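Local coordinates for transposon Tn7 transposition protein tnsA (Escherichia coli, PDB 1T0F), which makes the 5'-strand DNA breaks in Tn7 transposition, acting with TnsB as the transposase and using divalent metal ions, at residues W181-V190 with R236-F246; L205-V216 with F252-I262. One frame throughout, in Å; residues are numbered along the deposited sequence.

Contact 1 of 2, residues W181-V190 with R236-F246; sequences WLYSVKTEEV and RALTANGFIKF
Leu182 and Ala240 lie where the last turns of helix 173-183 and helix 230-240 meet, with their CA atoms 6.0 Å apart; the contact packs two helix ends within the TnsA C-terminal region, which is of the helix-turn-helix class. The chain then leaves the first helix and doubles back along the second as an extended loop, bringing Glu188 CA to 5.9 Å from Ala237 CA. A Schellman motif with Gly242 at positive phi closes helix 230-240 and turns the chain into strand 244-245.

Arg236 stretches straight toward the end of the neighbouring helix, CG trans to the backbone N (chi1 -174°). Its CD lies over one face of the Trp181 six-membered ring, 4.2 Å from the centroid, in a CH-pi contact, while the guanidinium is turned 73° to the indole. Arg236 NH2 comes to 2.5 Å from Trp181 O, too short and too bent (127° at the hydrogen) for more than a weak, doubtful bond. Leu182 CD2 passes Arg236 CG, and Leu182 CD1 meets the edge of the Phe246 ring, 3.7 Å from CE1. The Ala240 methyl sits over the rim of the Tyr183 ring face near CE1, while Tyr183 OH, at the ring's edge, donates to Ala240 O at 2.7 Å.

On the loop side, the Asn241 amide is held flat by two bonds near its plane, ND2 giving one hydrogen to Glu188 O at 3.2 Å and the other to Ala237 O at 2.8 Å. Thr187 CG2 packs against the same amide.

Helix 230-240 thus offers a C-terminal carbonyl to Tyr183, whereas Arg236 only lies close to the carbonyls ending helix 173-183, where its charge is probably well placed. Asn241 stitches the loop to the second helix.

Contact 2 of 2, residues L205-V216 with F252-I262; sequences LQEKGDENIINV and FRANKCADLCI
Cys257 is the central bump of this contact, which packs the turn between helices 198-207 and 213-223 against the stretch leading into strand 261-262, away from the annotated catalytic sites. It presses into a hollow lined by Leu205, the carbonyl of Lys208, Ile213 and Val216. Cys257 CB rests 3.3 Å from Lys208 O, and Cys257 SG reaches to 3.4 Å from Val216 CG2. Ile213 answers as a wedge in the other direction. With CG1 trans to the backbone N (chi1 -177°), its CD1 is driven between Cys257 SG and Leu260 CD2, while CG2 fits against Phe252 and the Asn255 carbonyl.

At one end of the interface Leu205 CD2 packs 3.9 Å from Leu260 CD2; its 3.2 Å approach to Ile262 CD1 is so short as to be doubtful in detail. At the other, Ile214 lies across the Arg253 backbone, Ile214 CG1 3.6 Å from Arg253 CA, and sets CD1 at the edge of the Phe252 ring.

Asn212 and Lys256 form a single antiparallel, non-hydrogen-bonded bridge, flanked by Cys257 N to Glu211 O (2.8 Å) and Ile213 N to Asn255 O (3.0 Å). Asn212 works twice, its OD1 capping helix 213-223 at Asn215 N and its ND2 gripping Arg253 O at 2.7 Å.

Apolar side chains therefore fill the interior while main-chain N-H and C=O groups pair alongside, and the Asn212 amide couples the helix start to the turn at Arg253.

In the fold
From the N terminus, the nuclease region comes first and both contacts fall in the last part of the chain. Contact 1 closes a loop from helix 173-183 to helix 230-240 that is largely helical and includes residues 205-216. Contact 2 opens inside it and closes beyond it, at 252-262, so the two cross instead of nesting. They are joined where strands 244-245 and 261-262 pair, Lys245 with Cys261, and where Phe252 meets Phe246 edge-to-face and also packs on Trp181. Together they tie the helices of a helix-turn-helix-class C-terminal region to a small hairpin, an arrangement consistent with a winged-helix domain.

Contact 1 of 2, residues W181-V190 with R236-F246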
loop_
_atom_site.group_PDB
_atom_site.type_symbol
_atom_site.label_atom_id
_atom_site.label_comp_id
_atom_site.label_asym_id
_atom_site.label_seq_id
_atom_site.Cartn_x
_atom_site.Cartn_y
_atom_site.Cartn_z
ATOM N N TRP A 181 10.634 11.385 7.728
ATOM C CA TRP A 181 11.138 12.671 7.276
ATOM C C TRP A 181 10.272 13.260 6.166
ATOM O O TRP A 181 9.908 14.436 6.202
ATOM C CB TRP A 181 12.581 12.511 6.791
ATOM C CG TRP A 181 13.149 13.770 6.241
ATOM C CD1 TRP A 181 13.521 14.882 6.941
ATOM C CD2 TRP A 181 13.345 14.079 4.858
ATOM N NE1 TRP A 181 13.933 15.871 6.072
ATOM C CE2 TRP A 181 13.835 15.401 4.788
ATOM C CE3 TRP A 181 13.151 13.362 3.665
ATOM C CZ2 TRP A 181 14.135 16.027 3.571
ATOM C CZ3 TRP A 181 13.448 13.984 2.457
ATOM C CH2 TRP A 181 13.935 15.303 2.420
ATOM N N LEU A 182 9.931 12.435 5.183
ATOM C CA LEU A 182 9.122 12.870 4.052
ATOM C C LEU A 182 7.688 13.232 4.375
ATOM O O LEU A 182 7.102 14.084 3.716
ATOM C CB LEU A 182 9.078 11.786 2.980
ATOM C CG LEU A 182 10.100 11.769 1.856
ATOM C CD1 LEU A 182 9.751 10.613 0.935
ATOM C CD2 LEU A 182 10.074 13.094 1.088
ATOM N N TYR A 183 7.116 12.572 5.375
ATOM C CA TYR A 183 5.723 12.800 5.725
ATOM C C TYR A 183 5.497 13.200 7.183
ATOM O O TYR A 183 4.388 13.067 7.697
ATOM C CB TYR A 183 4.917 11.537 5.403
ATOM C CG TYR A 183 5.007 11.095 3.955
ATOM C CD1 TYR A 183 4.111 11.577 2.999
ATOM C CD2 TYR A 183 5.996 10.204 3.539
ATOM C CE1 TYR A 183 4.200 11.182 1.662
ATOM C CE2 TYR A 183 6.094 9.804 2.207
ATOM C CZ TYR A 183 5.195 10.295 1.275
ATOM O OH TYR A 183 5.288 9.898 -0.043
ATOM N N SER A 184 6.541 13.691 7.844
ATOM C CA SER A 184 6.431 14.113 9.238
ATOM C C SER A 184 5.262 15.079 9.383
ATOM O O SER A 184 4.513 15.026 10.358
ATOM C CB SER A 184 7.709 14.823 9.678
ATOM O OG SER A 184 7.898 16.004 8.919
ATOM N N VAL A 185 5.122 15.968 8.406
ATOM C CA VAL A 185 4.048 16.952 8.413
ATOM C C VAL A 185 3.115 16.750 7.221
ATOM O O VAL A 185 3.406 15.970 6.313
ATOM C CB VAL A 185 4.611 18.388 8.356
ATOM C CG1 VAL A 185 5.542 18.629 9.538
ATOM C CG2 VAL A 185 5.347 18.605 7.042
ATOM N N LYS A 186 1.994 17.462 7.236
ATOM C CA LYS A 186 1.004 17.389 6.166
ATOM C C LYS A 186 1.653 17.626 4.799
ATOM O O LYS A 186 2.295 18.651 4.575
ATOM C CB LYS A 186 -0.104 18.423 6.413
ATOM C CG LYS A 186 0.357 19.890 6.403
ATOM C CD LYS A 186 1.445 20.209 7.445
ATOM C CE LYS A 186 0.969 20.030 8.890
ATOM N NZ LYS A 186 0.744 18.605 9.281
ATOM N N THR A 187 1.477 16.669 3.890
ATOM C CA THR A 187 2.049 16.758 2.547
ATOM C C THR A 187 1.647 18.046 1.832
ATOM O O THR A 187 0.459 18.365 1.729
ATOM C CB THR A 187 1.617 15.548 1.684
ATOM O OG1 THR A 187 2.150 14.346 2.253
ATOM C CG2 THR A 187 2.127 15.692 0.254
ATOM N N GLU A 188 2.641 18.779 1.336
ATOM C CA GLU A 188 2.380 20.036 0.640
ATOM C C GLU A 188 1.656 19.842 -0.691
ATOM O O GLU A 188 1.968 18.929 -1.459
ATOM C CB GLU A 188 3.682 20.801 0.387
ATOM C CG GLU A 188 3.455 22.155 -0.275
ATOM C CD GLU A 188 4.741 22.883 -0.614
ATOM O OE1 GLU A 188 5.501 22.383 -1.470
ATOM O OE2 GLU A 188 4.991 23.958 -0.027
ATOM N N GLU A 189 0.688 20.713 -0.954
ATOM C CA GLU A 189 -0.077 20.666 -2.192
ATOM C C GLU A 189 0.833 21.033 -3.360
ATOM O O GLU A 189 1.608 21.989 -3.277
ATOM C CB GLU A 189 -1.248 21.647 -2.128
ATOM C CG GLU A 189 -2.061 21.704 -3.407
ATOM C CD GLU A 189 -2.633 20.352 -3.786
ATOM O OE1 GLU A 189 -3.545 19.868 -3.079
ATOM O OE2 GLU A 189 -2.164 19.769 -4.789
ATOM N N VAL A 190 0.735 20.278 -4.447
ATOM C CA VAL A 190 1.560 20.533 -5.619
ATOM C C VAL A 190 0.914 21.546 -6.564
ATOM O O VAL A 190 -0.098 21.264 -7.201
ATOM C CB VAL A 190 1.846 19.224 -6.392
ATOM C CG1 VAL A 190 0.537 18.556 -6.791
ATOM C CG2 VAL A 190 2.700 19.521 -7.617
ATOM N N ARG A 236 11.516 17.693 -1.986
ATOM C CA ARG A 236 10.809 16.988 -0.932
ATOM C C ARG A 236 9.318 16.874 -1.248
ATOM O O ARG A 236 8.733 15.796 -1.123
ATOM C CB ARG A 236 11.016 17.717 0.401
ATOM C CG ARG A 236 10.452 16.998 1.614
ATOM C CD ARG A 236 10.804 17.762 2.894
ATOM N NE ARG A 236 10.246 17.139 4.092
ATOM C CZ ARG A 236 8.943 16.999 4.323
ATOM N NH1 ARG A 236 8.060 17.438 3.438
ATOM N NH2 ARG A 236 8.523 16.422 5.442
ATOM N N ALA A 237 8.710 17.984 -1.664
ATOM C CA ALA A 237 7.283 18.000 -1.983
ATOM C C ALA A 237 6.956 17.123 -3.189
ATOM O O ALA A 237 5.967 16.380 -3.180
ATOM C CB ALA A 237 6.816 19.439 -2.231
ATOM N N LEU A 238 7.784 17.199 -4.228
ATOM C CA LEU A 238 7.552 16.400 -5.427
ATOM C C LEU A 238 7.756 14.912 -5.137
ATOM O O LEU A 238 7.072 14.059 -5.708
ATOM C CB LEU A 238 8.487 16.858 -6.554
ATOM C CG LEU A 238 8.157 18.241 -7.131
ATOM C CD1 LEU A 238 9.333 18.777 -7.956
ATOM C CD2 LEU A 238 6.888 18.135 -7.978
ATOM N N THR A 239 8.686 14.603 -4.239
ATOM C CA THR A 239 8.957 13.215 -3.888
ATOM C C THR A 239 7.812 12.632 -3.052
ATOM O O THR A 239 7.377 11.508 -3.287
ATOM C CB THR A 239 10.276 13.072 -3.087
ATOM O OG1 THR A 239 11.372 13.558 -3.874
ATOM C CG2 THR A 239 10.536 11.609 -2.758
ATOM N N ALA A 240 7.325 13.403 -2.084
ATOM C CA ALA A 240 6.232 12.949 -1.220
ATOM C C ALA A 240 4.972 12.675 -2.040
ATOM O O ALA A 240 4.192 11.766 -1.730
ATOM C CB ALA A 240 5.946 13.994 -0.153
ATOM N N ASN A 241 4.776 13.463 -3.091
ATOM C CA ASN A 241 3.621 13.299 -3.960
ATOM C C ASN A 241 3.816 12.207 -5.003
ATOM O O ASN A 241 2.885 11.877 -5.742
ATOM C CB ASN A 241 3.282 14.628 -4.633
ATOM C CG ASN A 241 2.510 15.551 -3.720
ATOM O OD1 ASN A 241 1.294 15.437 -3.600
ATOM N ND2 ASN A 241 3.217 16.458 -3.050
ATOM N N GLY A 242 5.025 11.652 -5.064
ATOM C CA GLY A 242 5.299 10.563 -5.991
ATOM C C GLY A 242 5.894 10.894 -7.349
ATOM O O GLY A 242 6.270 9.979 -8.091
ATOM N N PHE A 243 5.973 12.177 -7.691
ATOM C CA PHE A 243 6.528 12.574 -8.983
ATOM C C PHE A 243 8.015 12.251 -9.058
ATOM O O PHE A 243 8.575 12.084 -10.138
ATOM C CB PHE A 243 6.256 14.054 -9.231
ATOM C CG PHE A 243 4.798 14.358 -9.379
ATOM C CD1 PHE A 243 4.058 13.750 -10.386
ATOM C CD2 PHE A 243 4.151 15.199 -8.483
ATOM C CE1 PHE A 243 2.692 13.968 -10.502
ATOM C CE2 PHE A 243 2.779 15.426 -8.588
ATOM C CZ PHE A 243 2.050 14.807 -9.601
ATOM N N ILE A 244 8.639 12.146 -7.893
ATOM C CA ILE A 244 10.038 11.783 -7.804
ATOM C C ILE A 244 10.115 10.578 -6.880
ATOM O O ILE A 244 9.506 10.577 -5.811
ATOM C CB ILE A 244 10.889 12.916 -7.189
ATOM C CG1 ILE A 244 10.840 14.152 -8.087
ATOM C CG2 ILE A 244 12.338 12.450 -7.002
ATOM C CD1 ILE A 244 11.571 15.352 -7.494
ATOM N N LYS A 245 10.826 9.539 -7.305
ATOM C CA LYS A 245 11.010 8.370 -6.460
ATOM C C LYS A 245 12.519 8.205 -6.286
ATOM O O LYS A 245 13.303 8.671 -7.118
ATOM C CB LYS A 245 10.371 7.122 -7.073
ATOM C CG LYS A 245 10.750 6.841 -8.497
ATOM C CD LYS A 245 9.690 5.981 -9.190
ATOM C CE LYS A 245 9.785 4.514 -8.822
ATOM N NZ LYS A 245 8.841 3.684 -9.649
ATOM N N PHE A 246 12.928 7.568 -5.198
ATOM C CA PHE A 246 14.353 7.406 -4.934
ATOM C C PHE A 246 14.655 6.054 -4.306
ATOM O O PHE A 246 13.768 5.217 -4.172
ATOM C CB PHE A 246 14.829 8.520 -4.002
ATOM C CG PHE A 246 14.189 8.490 -2.634
ATOM C CD1 PHE A 246 12.862 8.878 -2.457
ATOM C CD2 PHE A 246 14.921 8.082 -1.520
ATOM C CE1 PHE A 246 12.271 8.860 -1.183
ATOM C CE2 PHE A 246 14.345 8.060 -0.249
ATOM C CZ PHE A 246 13.014 8.451 -0.077
#

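Contact 2 of 2, residues L205-V216 with F252-I262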
loop_
_atom_site.group_PDB
_atom_site.type_symbol
_atom_site.label_atom_id
_atom_site.label_comp_id
_atom_site.label_asym_id
_atom_site.label_seq_id
_atom_site.Cartn_x
_atom_site.Cartn_y
_atom_site.Cartn_z
ATOM N N LEU A 205 19.754 17.166 -11.882
ATOM C CA LEU A 205 20.017 15.883 -11.252
ATOM C C LEU A 205 20.696 14.921 -12.217
ATOM O O LEU A 205 21.491 14.076 -11.812
ATOM C CB LEU A 205 18.705 15.282 -10.730
ATOM C CG LEU A 205 18.241 15.806 -9.365
ATOM C CD1 LEU A 205 18.378 17.314 -9.287
ATOM C CD2 LEU A 205 16.804 15.381 -9.128
ATOM N N GLN A 206 20.377 15.066 -13.498
ATOM C CA GLN A 206 20.941 14.225 -14.544
ATOM C C GLN A 206 22.459 14.413 -14.663
ATOM O O GLN A 206 23.215 13.439 -14.663
ATOM C CB GLN A 206 20.259 14.560 -15.874
ATOM C CG GLN A 206 20.718 13.744 -17.065
ATOM C CD GLN A 206 19.989 14.137 -18.340
ATOM O OE1 GLN A 206 18.773 13.959 -18.457
ATOM N NE2 GLN A 206 20.728 14.686 -19.300
ATOM N N GLU A 207 22.914 15.658 -14.758
ATOM C CA GLU A 207 24.350 15.894 -14.882
ATOM C C GLU A 207 25.109 15.724 -13.566
ATOM O O GLU A 207 26.269 15.312 -13.569
ATOM C CB GLU A 207 24.626 17.279 -15.475
ATOM C CG GLU A 207 24.193 18.455 -14.627
ATOM C CD GLU A 207 24.723 19.774 -15.168
ATOM O OE1 GLU A 207 24.421 20.108 -16.334
ATOM O OE2 GLU A 207 25.448 20.477 -14.428
ATOM N N LYS A 208 24.463 16.035 -12.446
ATOM C CA LYS A 208 25.101 15.894 -11.139
ATOM C C LYS A 208 24.845 14.483 -10.604
ATOM O O LYS A 208 24.941 14.232 -9.401
ATOM C CB LYS A 208 24.537 16.933 -10.164
ATOM C CG LYS A 208 24.668 18.378 -10.634
ATOM C CD LYS A 208 26.111 18.846 -10.625
ATOM C CE LYS A 208 26.245 20.261 -11.186
ATOM N NZ LYS A 208 25.416 21.253 -10.440
ATOM N N GLY A 209 24.530 13.571 -11.518
ATOM C CA GLY A 209 24.234 12.194 -11.164
ATOM C C GLY A 209 25.115 11.528 -10.124
ATOM O O GLY A 209 24.628 10.754 -9.298
ATOM N N ASP A 210 26.411 11.819 -10.150
ATOM C CA ASP A 210 27.330 11.200 -9.201
ATOM C C ASP A 210 27.418 11.909 -7.856
ATOM O O ASP A 210 28.060 11.406 -6.935
ATOM C CB ASP A 210 28.738 11.114 -9.804
ATOM C CG ASP A 210 28.805 10.183 -10.996
ATOM O OD1 ASP A 210 28.427 8.998 -10.849
ATOM O OD2 ASP A 210 29.241 10.637 -12.078
ATOM N N GLU A 211 26.779 13.065 -7.732
ATOM C CA GLU A 211 26.846 13.813 -6.483
ATOM C C GLU A 211 25.686 13.592 -5.515
ATOM O O GLU A 211 24.592 13.183 -5.910
ATOM C CB GLU A 211 27.015 15.307 -6.792
ATOM C CG GLU A 211 28.344 15.606 -7.491
ATOM C CD GLU A 211 28.548 17.078 -7.816
ATOM O OE1 GLU A 211 28.528 17.912 -6.884
ATOM O OE2 GLU A 211 28.740 17.400 -9.009
ATOM N N ASN A 212 25.952 13.854 -4.237
ATOM C CA ASN A 212 24.968 13.696 -3.171
ATOM C C ASN A 212 23.813 14.678 -3.359
ATOM O O ASN A 212 24.026 15.868 -3.590
ATOM C CB ASN A 212 25.648 13.906 -1.811
ATOM C CG ASN A 212 24.667 13.931 -0.659
ATOM O OD1 ASN A 212 24.093 14.970 -0.337
ATOM N ND2 ASN A 212 24.464 12.777 -0.036
ATOM N N ILE A 213 22.584 14.174 -3.246
ATOM C CA ILE A 213 21.395 15.000 -3.449
ATOM C C ILE A 213 21.275 16.241 -2.566
ATOM O O ILE A 213 20.844 17.291 -3.036
ATOM C CB ILE A 213 20.098 14.147 -3.301
ATOM C CG1 ILE A 213 18.866 15.006 -3.592
ATOM C CG2 ILE A 213 20.007 13.570 -1.905
ATOM C CD1 ILE A 213 18.822 15.551 -4.999
ATOM N N ILE A 214 21.642 16.136 -1.292
ATOM C CA ILE A 214 21.538 17.287 -0.399
ATOM C C ILE A 214 22.556 18.364 -0.794
ATOM O O ILE A 214 22.234 19.554 -0.823
ATOM C CB ILE A 214 21.763 16.878 1.073
ATOM C CG1 ILE A 214 20.834 15.710 1.439
ATOM C CG2 ILE A 214 21.497 18.066 1.986
ATOM C CD1 ILE A 214 19.352 15.999 1.225
ATOM N N ASN A 215 23.778 17.941 -1.104
ATOM C CA ASN A 215 24.816 18.886 -1.512
ATOM C C ASN A 215 24.368 19.628 -2.765
ATOM O O ASN A 215 24.450 20.855 -2.835
ATOM C CB ASN A 215 26.134 18.159 -1.787
ATOM C CG ASN A 215 26.774 17.624 -0.528
ATOM O OD1 ASN A 215 26.471 18.079 0.574
ATOM N ND2 ASN A 215 27.677 16.663 -0.685
ATOM N N VAL A 216 23.875 18.881 -3.750
ATOM C CA VAL A 216 23.409 19.483 -4.990
ATOM C C VAL A 216 22.294 20.502 -4.758
ATOM O O VAL A 216 22.335 21.600 -5.317
ATOM C CB VAL A 216 22.921 18.409 -5.990
ATOM C CG1 VAL A 216 22.262 19.077 -7.189
ATOM C CG2 VAL A 216 24.096 17.568 -6.456
ATOM N N PHE A 252 17.450 9.072 2.512
ATOM C CA PHE A 252 17.329 10.024 1.415
ATOM C C PHE A 252 18.548 10.944 1.356
ATOM O O PHE A 252 19.078 11.203 0.283
ATOM C CB PHE A 252 16.044 10.852 1.570
ATOM C CG PHE A 252 15.842 11.879 0.485
ATOM C CD1 PHE A 252 16.482 13.119 0.551
ATOM C CD2 PHE A 252 15.030 11.600 -0.615
ATOM C CE1 PHE A 252 16.321 14.067 -0.465
ATOM C CE2 PHE A 252 14.861 12.537 -1.638
ATOM C CZ PHE A 252 15.511 13.777 -1.561
ATOM N N ARG A 253 19.002 11.414 2.512
ATOM C CA ARG A 253 20.148 12.325 2.562
ATOM C C ARG A 253 21.415 11.685 1.998
ATOM O O ARG A 253 22.367 12.383 1.644
ATOM C CB ARG A 253 20.407 12.762 4.006
ATOM C CG ARG A 253 21.121 11.705 4.826
ATOM C CD ARG A 253 21.244 12.108 6.274
ATOM N NE ARG A 253 19.942 12.128 6.928
ATOM C CZ ARG A 253 19.769 12.320 8.229
ATOM N NH1 ARG A 253 20.821 12.510 9.014
ATOM N NH2 ARG A 253 18.546 12.315 8.743
ATOM N N ALA A 254 21.423 10.359 1.918
ATOM C CA ALA A 254 22.569 9.613 1.408
ATOM C C ALA A 254 22.432 9.240 -0.070
ATOM O O ALA A 254 23.353 8.687 -0.670
ATOM C CB ALA A 254 22.773 8.358 2.248
ATOM N N ASN A 255 21.279 9.535 -0.660
ATOM C CA ASN A 255 21.064 9.218 -2.070
ATOM C C ASN A 255 21.894 10.124 -2.970
ATOM O O ASN A 255 22.096 11.294 -2.660
ATOM C CB ASN A 255 19.589 9.412 -2.450
ATOM C CG ASN A 255 18.752 8.166 -2.240
ATOM O OD1 ASN A 255 18.118 7.676 -3.172
ATOM N ND2 ASN A 255 18.732 7.659 -1.017
ATOM N N LYS A 256 22.375 9.575 -4.081
ATOM C CA LYS A 256 23.103 10.366 -5.058
ATOM C C LYS A 256 22.015 10.822 -6.019
ATOM O O LYS A 256 20.940 10.223 -6.060
ATOM C CB LYS A 256 24.136 9.517 -5.801
ATOM C CG LYS A 256 25.311 9.103 -4.938
ATOM C CD LYS A 256 26.366 8.372 -5.753
ATOM C CE LYS A 256 27.544 7.992 -4.876
ATOM N NZ LYS A 256 27.102 7.171 -3.711
ATOM N N CYS A 257 22.281 11.869 -6.789
ATOM C CA CYS A 257 21.287 12.384 -7.722
ATOM C C CYS A 257 20.802 11.355 -8.740
ATOM O O CYS A 257 19.646 11.401 -9.181
ATOM C CB CYS A 257 21.836 13.621 -8.433
ATOM S SG CYS A 257 22.088 15.019 -7.309
ATOM N N ALA A 258 21.678 10.422 -9.107
ATOM C CA ALA A 258 21.316 9.391 -10.068
ATOM C C ALA A 258 20.314 8.409 -9.459
ATOM O O ALA A 258 19.669 7.656 -10.189
ATOM C CB ALA A 258 22.555 8.642 -10.532
ATOM N N ASP A 259 20.197 8.409 -8.129
ATOM C CA ASP A 259 19.252 7.515 -7.453
ATOM C C ASP A 259 17.821 8.025 -7.561
ATOM O O ASP A 259 16.873 7.300 -7.264
ATOM C CB ASP A 259 19.592 7.359 -5.968
ATOM C CG ASP A 259 20.835 6.527 -5.733
ATOM O OD1 ASP A 259 20.995 5.488 -6.406
ATOM O OD2 ASP A 259 21.644 6.903 -4.859
ATOM N N LEU A 260 17.658 9.279 -7.959
ATOM C CA LEU A 260 16.320 9.833 -8.085
ATOM C C LEU A 260 15.784 9.657 -9.492
ATOM O O LEU A 260 16.495 9.878 -10.472
ATOM C CB LEU A 260 16.305 11.320 -7.719
ATOM C CG LEU A 260 16.155 11.651 -6.231
ATOM C CD1 LEU A 260 17.326 11.092 -5.441
ATOM C CD2 LEU A 260 16.064 13.150 -6.062
ATOM N N CYS A 261 14.530 9.232 -9.581
ATOM C CA CYS A 261 13.869 9.046 -10.864
ATOM C C CYS A 261 12.792 10.120 -10.915
ATOM O O CYS A 261 11.908 10.160 -10.054
ATOM C CB CYS A 261 13.235 7.658 -10.949
ATOM S SG CYS A 261 12.401 7.340 -12.519
ATOM N N ILE A 262 12.881 10.996 -11.910
ATOM C CA ILE A 262 11.929 12.085 -12.055
ATOM C C ILE A 262 11.019 11.865 -13.243
ATOM O O ILE A 262 11.482 11.608 -14.354
ATOM C CB ILE A 262 12.652 13.430 -12.232
ATOM C CG1 ILE A 262 13.525 13.712 -11.008
ATOM C CG2 ILE A 262 11.635 14.542 -12.431
ATOM C CD1 ILE A 262 14.238 15.045 -11.058
#